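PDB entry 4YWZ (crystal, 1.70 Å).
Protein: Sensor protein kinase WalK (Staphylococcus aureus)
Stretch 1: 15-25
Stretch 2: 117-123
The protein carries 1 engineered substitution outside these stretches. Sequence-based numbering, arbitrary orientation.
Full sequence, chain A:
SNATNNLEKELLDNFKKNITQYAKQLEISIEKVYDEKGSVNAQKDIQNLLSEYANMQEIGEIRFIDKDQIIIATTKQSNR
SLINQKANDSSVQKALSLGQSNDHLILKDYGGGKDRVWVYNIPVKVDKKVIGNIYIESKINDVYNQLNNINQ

Stretch 1 (15-25) FKKNITQYAKQ
Stretch 2 117-123: VWVYNIP

Helix 15-25 lies on strand 117-123, both continuing beyond the stretches at each end; they run in the same general direction, N-to-C vectors 30° apart (signed crossing angle -30°), axes approaching to 9.4 Å. Helical phi/psi stay near -60/-45; strand residues are extended, from -134/138 at Val117 to -72/147 at Pro123. The register pairs Lys16 CA with Trp118 CA (8.3 Å), Thr20 CA with Tyr120 CA (7.8 Å) and Ala23 CA with Ile122 CA (7.3 Å), so successive helical turns meet alternate strand residues, and Trp118, Tyr120 and Ile122 all point toward the helix. Backbone i+4 hydrogen bonds hold the helix, from Ile19 N to Phe15 O (3.2 Å) through Ala23 N to Ile19 O (2.8 Å), to a weak Gln25 N to Gln21 O (3.3 Å).

Two CH-pi contacts form, one on Trp118 and one on Tyr120; in each, slightly positive C-H groups, of a Lys16 methylene or the Thr20 methyl, face an electron-rich pi cloud. Lys16 (m, then t throughout) lays CG over Trp118 (chi1 t, chi2 56°), 3.5 Å from the centroid of the six-membered ring and 8° off its normal. Thr20 (p) sets CG2 over the face of Tyr120 (t, chi2 74°), 4.1 Å from the ring centroid, while the same CG2 meets the Trp118 edge at CH2 (3.9 Å).

Apolar packing completes the seam. Ile19 (m, m) brings CG2 to Trp118 CZ3 at the ring edge (3.8 Å). Ala23 CB reaches Tyr120 CE2 (3.7 Å) and Ile122 CG2 (4.1 Å); its short side chain accompanies the closest CA register. Lys24 CD approaches Ile122 CD1 (4.1 Å; Ile122 t, t).

No direct hydrogen bond crosses the interface, which buries 415 Å², both sides summed. Thr20 OG1 instead donates to Lys17 O (2.8 Å), within the helix. One water bridges the stretches, donating to Thr20 O (2.7 Å from its oxygen) and hydrogen-bonding Tyr120 OH (2.8 Å).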

ATOM      1  N   PHE A  15       6.525  -1.025   1.104  1.00 18.66           N
ATOM      2  CA  PHE A  15       5.747  -0.221   2.064  1.00 18.34           C
ATOM      3  C   PHE A  15       6.552   1.049   2.479  1.00 16.88           C
ATOM      4  O   PHE A  15       5.990   2.140   2.463  1.00 18.85           O
ATOM      5  CB  PHE A  15       5.466  -1.052   3.301  1.00 18.22           C
ATOM      6  CG  PHE A  15       4.674  -0.333   4.358  1.00 17.85           C
ATOM      7  CD1 PHE A  15       5.322   0.423   5.298  1.00 20.25           C
ATOM      8  CD2 PHE A  15       3.298  -0.469   4.459  1.00 17.72           C
ATOM      9  CE1 PHE A  15       4.616   1.116   6.300  1.00 20.01           C
ATOM     10  CE2 PHE A  15       2.602   0.182   5.427  1.00 20.76           C
ATOM     11  CZ  PHE A  15       3.266   1.000   6.341  1.00 21.08           C
ATOM     12  N   LYS A  16       7.819   0.855   2.834  1.00 20.25           N
ATOM     13  CA  LYS A  16       8.724   1.962   3.323  1.00 19.80           C
ATOM     14  C   LYS A  16       8.951   2.955   2.196  1.00 21.55           C
ATOM     15  O   LYS A  16       8.819   4.172   2.378  1.00 21.59           O
ATOM     16  CB  LYS A  16      10.013   1.413   3.842  1.00 19.51           C
ATOM     17  CG  LYS A  16       9.844   0.619   5.127  1.00 20.69           C
ATOM     18  CD  LYS A  16      11.162  -0.016   5.486  1.00 21.94           C
ATOM     19  CE  LYS A  16      11.013  -0.847   6.693  1.00 27.72           C
ATOM     20  NZ  LYS A  16      12.298  -1.453   7.139  1.00 28.39           N
ATOM     21  N   LYS A  17       9.151   2.427   0.979  1.00 21.74           N
ATOM     22  CA  LYS A  17       9.431   3.323  -0.192  1.00 22.11           C
ATOM     23  C   LYS A  17       8.282   4.192  -0.453  1.00 21.71           C
ATOM     24  O   LYS A  17       8.375   5.418  -0.651  1.00 25.35           O
ATOM     25  CB  LYS A  17       9.799   2.540  -1.413  1.00 25.37           C
ATOM     26  CG  LYS A  17      10.196   3.411  -2.607  1.00 35.40           C
ATOM     27  CD  LYS A  17      10.419   2.482  -3.822  1.00 38.24           C
ATOM     28  CE  LYS A  17      10.728   3.331  -5.025  1.00 48.89           C
ATOM     29  NZ  LYS A  17      10.899   2.453  -6.211  1.00 50.98           N
ATOM     30  N   ASN A  18       7.081   3.639  -0.403  1.00 22.21           N
ATOM     31  CA  ASN A  18       5.881   4.370  -0.495  1.00 21.90           C
ATOM     32  C   ASN A  18       5.644   5.550   0.521  1.00 21.36           C
ATOM     33  O   ASN A  18       5.296   6.702   0.170  1.00 23.86           O
ATOM     34  CB  ASN A  18       4.806   3.346  -0.439  1.00 29.97           C
ATOM     35  CG  ASN A  18       3.534   3.784  -1.089  1.00 27.24           C
ATOM     36  OD1 ASN A  18       3.478   4.054  -2.333  1.00 22.94           O
ATOM     37  ND2 ASN A  18       2.518   3.935  -0.277  1.00 26.84           N
ATOM     38  N   ILE A  19       5.824   5.255   1.796  1.00 20.69           N
ATOM     39  CA  ILE A  19       5.758   6.233   2.864  1.00 19.40           C
ATOM     40  C   ILE A  19       6.820   7.334   2.547  1.00 19.32           C
ATOM     41  O   ILE A  19       6.523   8.506   2.723  1.00 19.59           O
ATOM     42  CB  ILE A  19       6.036   5.617   4.215  1.00 20.29           C
ATOM     43  CG1 ILE A  19       4.934   4.624   4.683  1.00 22.98           C
ATOM     44  CG2 ILE A  19       6.230   6.679   5.276  1.00 21.27           C
ATOM     45  CD1 ILE A  19       3.548   5.143   4.634  1.00 27.13           C
ATOM     46  N   THR A  20       8.036   6.924   2.267  1.00 18.77           N
ATOM     47  CA  THR A  20       9.113   7.917   2.052  1.00 19.91           C
ATOM     48  C   THR A  20       8.853   8.867   0.862  1.00 21.09           C
ATOM     49  O   THR A  20       9.164  10.067   0.928  1.00 21.52           O
ATOM     50  CB  THR A  20      10.498   7.307   1.891  1.00 23.79           C
ATOM     51  OG1 THR A  20      10.572   6.546   0.708  1.00 30.66           O
ATOM     52  CG2 THR A  20      10.830   6.356   2.997  1.00 24.34           C
ATOM     53  N   GLN A  21       8.285   8.335  -0.235  1.00 21.74           N
ATOM     54  CA  GLN A  21       7.986   9.183  -1.393  1.00 22.71           C
ATOM     55  C   GLN A  21       6.837  10.144  -1.006  1.00 22.52           C
ATOM     56  O   GLN A  21       6.857  11.322  -1.385  1.00 23.32           O
ATOM     57  CB  GLN A  21       7.680   8.301  -2.599  1.00 22.35           C
ATOM     58  CG  GLN A  21       8.867   7.588  -3.137  1.00 26.49           C
ATOM     59  CD  GLN A  21       8.536   6.606  -4.251  1.00 31.30           C
ATOM     60  OE1 GLN A  21       7.494   6.030  -4.223  1.00 34.20           O
ATOM     61  NE2 GLN A  21       9.447   6.405  -5.191  1.00 35.88           N
ATOM     62  N   TYR A  22       5.773   9.686  -0.279  1.00 20.83           N
ATOM     63  CA  TYR A  22       4.754  10.609   0.195  1.00 21.97           C
ATOM     64  C   TYR A  22       5.349  11.692   1.119  1.00 24.01           C
ATOM     65  O   TYR A  22       4.993  12.912   1.050  1.00 21.95           O
ATOM     66  CB  TYR A  22       3.632   9.905   0.938  1.00 24.19           C
ATOM     67  CG  TYR A  22       2.504   9.463   0.057  1.00 26.11           C
ATOM     68  CD1 TYR A  22       1.576  10.369  -0.440  1.00 25.03           C
ATOM     69  CD2 TYR A  22       2.286   8.087  -0.201  1.00 33.08           C
ATOM     70  CE1 TYR A  22       0.537   9.947  -1.341  1.00 28.37           C
ATOM     71  CE2 TYR A  22       1.236   7.659  -1.019  1.00 39.51           C
ATOM     72  CZ  TYR A  22       0.350   8.591  -1.585  1.00 36.24           C
ATOM     73  OH  TYR A  22      -0.710   8.126  -2.430  1.00 34.07           O
ATOM     74  N   ALA A  23       6.205  11.238   2.065  1.00 20.19           N
ATOM     75  CA  ALA A  23       6.699  12.152   3.074  1.00 19.29           C
ATOM     76  C   ALA A  23       7.565  13.254   2.382  1.00 18.87           C
ATOM     77  O   ALA A  23       7.578  14.357   2.828  1.00 19.79           O
ATOM     78  CB  ALA A  23       7.552  11.410   4.066  1.00 18.73           C
ATOM     79  N   LYS A  24       8.288  12.880   1.357  1.00 18.35           N
ATOM     80  CA  LYS A  24       9.160  13.840   0.629  1.00 19.68           C
ATOM     81  C   LYS A  24       8.285  14.917   0.028  1.00 19.40           C
ATOM     82  O   LYS A  24       8.603  16.082   0.053  1.00 19.44           O
ATOM     83  CB  LYS A  24       9.994  13.176  -0.429  1.00 22.61           C
ATOM     84  CG  LYS A  24      10.935  14.183  -1.149  1.00 25.71           C
ATOM     85  CD  LYS A  24      11.741  15.101  -0.237  1.00 30.15           C
ATOM     86  CE  LYS A  24      12.850  15.835  -1.033  1.00 37.91           C
ATOM     87  NZ  LYS A  24      13.676  16.547  -0.021  1.00 38.59           N
ATOM     88  N   GLN A  25       7.172  14.553  -0.564  1.00 18.07           N
ATOM     89  CA  GLN A  25       6.334  15.552  -1.128  1.00 20.55           C
ATOM     90  C   GLN A  25       5.689  16.443  -0.082  1.00 21.06           C
ATOM     91  O   GLN A  25       5.525  17.640  -0.297  1.00 20.93           O
ATOM     92  CB  GLN A  25       5.277  14.844  -2.093  1.00 22.41           C
ATOM     93  CG  GLN A  25       4.638  15.869  -2.995  1.00 24.71           C
ATOM     94  CD  GLN A  25       5.585  16.386  -4.014  1.00 29.34           C
ATOM     95  OE1 GLN A  25       6.370  15.623  -4.573  1.00 36.01           O
ATOM     96  NE2 GLN A  25       5.666  17.694  -4.107  1.00 34.62           N
ATOM     97  N   VAL A 117       5.260  -0.822  14.534  1.00 16.55           N
ATOM     98  CA  VAL A 117       5.012   0.451  13.873  1.00 17.06           C
ATOM     99  C   VAL A 117       6.327   0.985  13.327  1.00 18.68           C
ATOM    100  O   VAL A 117       7.339   0.842  13.943  1.00 17.54           O
ATOM    101  CB  VAL A 117       4.440   1.472  14.867  1.00 18.14           C
ATOM    102  CG1 VAL A 117       4.404   2.870  14.255  1.00 18.02           C
ATOM    103  CG2 VAL A 117       3.003   1.046  15.242  1.00 20.51           C
ATOM    104  N   TRP A 118       6.330   1.518  12.145  1.00 16.86           N
ATOM    105  CA  TRP A 118       7.528   1.997  11.541  1.00 16.64           C
ATOM    106  C   TRP A 118       7.507   3.497  11.709  1.00 16.07           C
ATOM    107  O   TRP A 118       6.602   4.217  11.241  1.00 18.06           O
ATOM    108  CB  TRP A 118       7.632   1.629  10.050  1.00 17.83           C
ATOM    109  CG  TRP A 118       8.932   1.927   9.418  1.00 16.31           C
ATOM    110  CD1 TRP A 118      10.131   1.491   9.829  1.00 17.39           C
ATOM    111  CD2 TRP A 118       9.187   2.743   8.244  1.00 17.99           C
ATOM    112  NE1 TRP A 118      11.156   1.972   8.984  1.00 20.34           N
ATOM    113  CE2 TRP A 118      10.599   2.750   8.027  1.00 20.71           C
ATOM    114  CE3 TRP A 118       8.385   3.501   7.407  1.00 19.24           C
ATOM    115  CZ2 TRP A 118      11.186   3.430   6.957  1.00 18.88           C
ATOM    116  CZ3 TRP A 118       8.981   4.227   6.379  1.00 18.38           C
ATOM    117  CH2 TRP A 118      10.367   4.187   6.186  1.00 18.17           C
ATOM    118  N   VAL A 119       8.587   4.040  12.299  1.00 14.72           N
ATOM    119  CA  VAL A 119       8.706   5.463  12.571  1.00 15.59           C
ATOM    120  C   VAL A 119       9.749   6.011  11.583  1.00 16.36           C
ATOM    121  O   VAL A 119      10.852   5.457  11.397  1.00 17.52           O
ATOM    122  CB  VAL A 119       9.267   5.772  13.985  1.00 17.55           C
ATOM    123  CG1 VAL A 119       9.697   7.250  14.159  1.00 18.47           C
ATOM    124  CG2 VAL A 119       8.277   5.282  15.039  1.00 20.67           C
ATOM    125  N   TYR A 120       9.310   7.027  10.825  1.00 15.46           N
ATOM    126  CA  TYR A 120      10.152   7.733   9.803  1.00 15.33           C
ATOM    127  C   TYR A 120      10.144   9.193  10.179  1.00 15.82           C
ATOM    128  O   TYR A 120       9.123   9.859  10.355  1.00 16.53           O
ATOM    129  CB  TYR A 120       9.575   7.490   8.431  1.00 17.97           C
ATOM    130  CG  TYR A 120      10.342   8.174   7.319  1.00 15.13           C
ATOM    131  CD1 TYR A 120      11.537   7.652   6.956  1.00 18.52           C
ATOM    132  CD2 TYR A 120       9.844   9.276   6.688  1.00 18.59           C
ATOM    133  CE1 TYR A 120      12.303   8.244   5.930  1.00 20.35           C
ATOM    134  CE2 TYR A 120      10.547   9.891   5.670  1.00 19.75           C
ATOM    135  CZ  TYR A 120      11.774   9.387   5.355  1.00 18.25           C
ATOM    136  OH  TYR A 120      12.546   9.973   4.298  1.00 20.94           O
ATOM    137  N   ASN A 121      11.345   9.774  10.207  1.00 15.33           N
ATOM    138  CA  ASN A 121      11.543  11.159  10.357  1.00 14.68           C
ATOM    139  C   ASN A 121      12.248  11.754   9.088  1.00 14.54           C
ATOM    140  O   ASN A 121      13.226  11.194   8.587  1.00 16.15           O
ATOM    141  CB  ASN A 121      12.519  11.418  11.501  1.00 15.75           C
ATOM    142  CG  ASN A 121      11.931  11.140  12.847  1.00 16.90           C
ATOM    143  OD1 ASN A 121      10.942  11.751  13.197  1.00 17.85           O
ATOM    144  ND2 ASN A 121      12.509  10.253  13.563  1.00 16.80           N
ATOM    145  N   ILE A 122      11.663  12.850   8.626  1.00 14.26           N
ATOM    146  CA  ILE A 122      12.284  13.658   7.546  1.00 16.44           C
ATOM    147  C   ILE A 122      12.345  15.103   7.969  1.00 16.84           C
ATOM    148  O   ILE A 122      11.368  15.743   8.308  1.00 17.87           O
ATOM    149  CB  ILE A 122      11.610  13.472   6.164  1.00 20.91           C
ATOM    150  CG1 ILE A 122      12.366  14.343   5.125  1.00 22.59           C
ATOM    151  CG2 ILE A 122      10.137  13.723   6.189  1.00 18.78           C
ATOM    152  CD1 ILE A 122      11.944  14.105   3.692  1.00 23.97           C
ATOM    153  N   PRO A 123      13.584  15.631   8.026  1.00 16.74           N
ATOM    154  CA  PRO A 123      13.686  17.033   8.380  1.00 18.87           C
ATOM    155  C   PRO A 123      13.198  17.932   7.240  1.00 16.51           C
ATOM    156  O   PRO A 123      13.404  17.584   6.086  1.00 18.45           O
ATOM    157  CB  PRO A 123      15.227  17.242   8.577  1.00 19.70           C
ATOM    158  CG  PRO A 123      15.926  16.151   7.912  1.00 23.07           C
ATOM    159  CD  PRO A 123      14.895  14.996   7.862  1.00 16.88           C
TER
HETATM  160  O   HOH W   1      11.315  11.216   2.109  1.00 24.24           O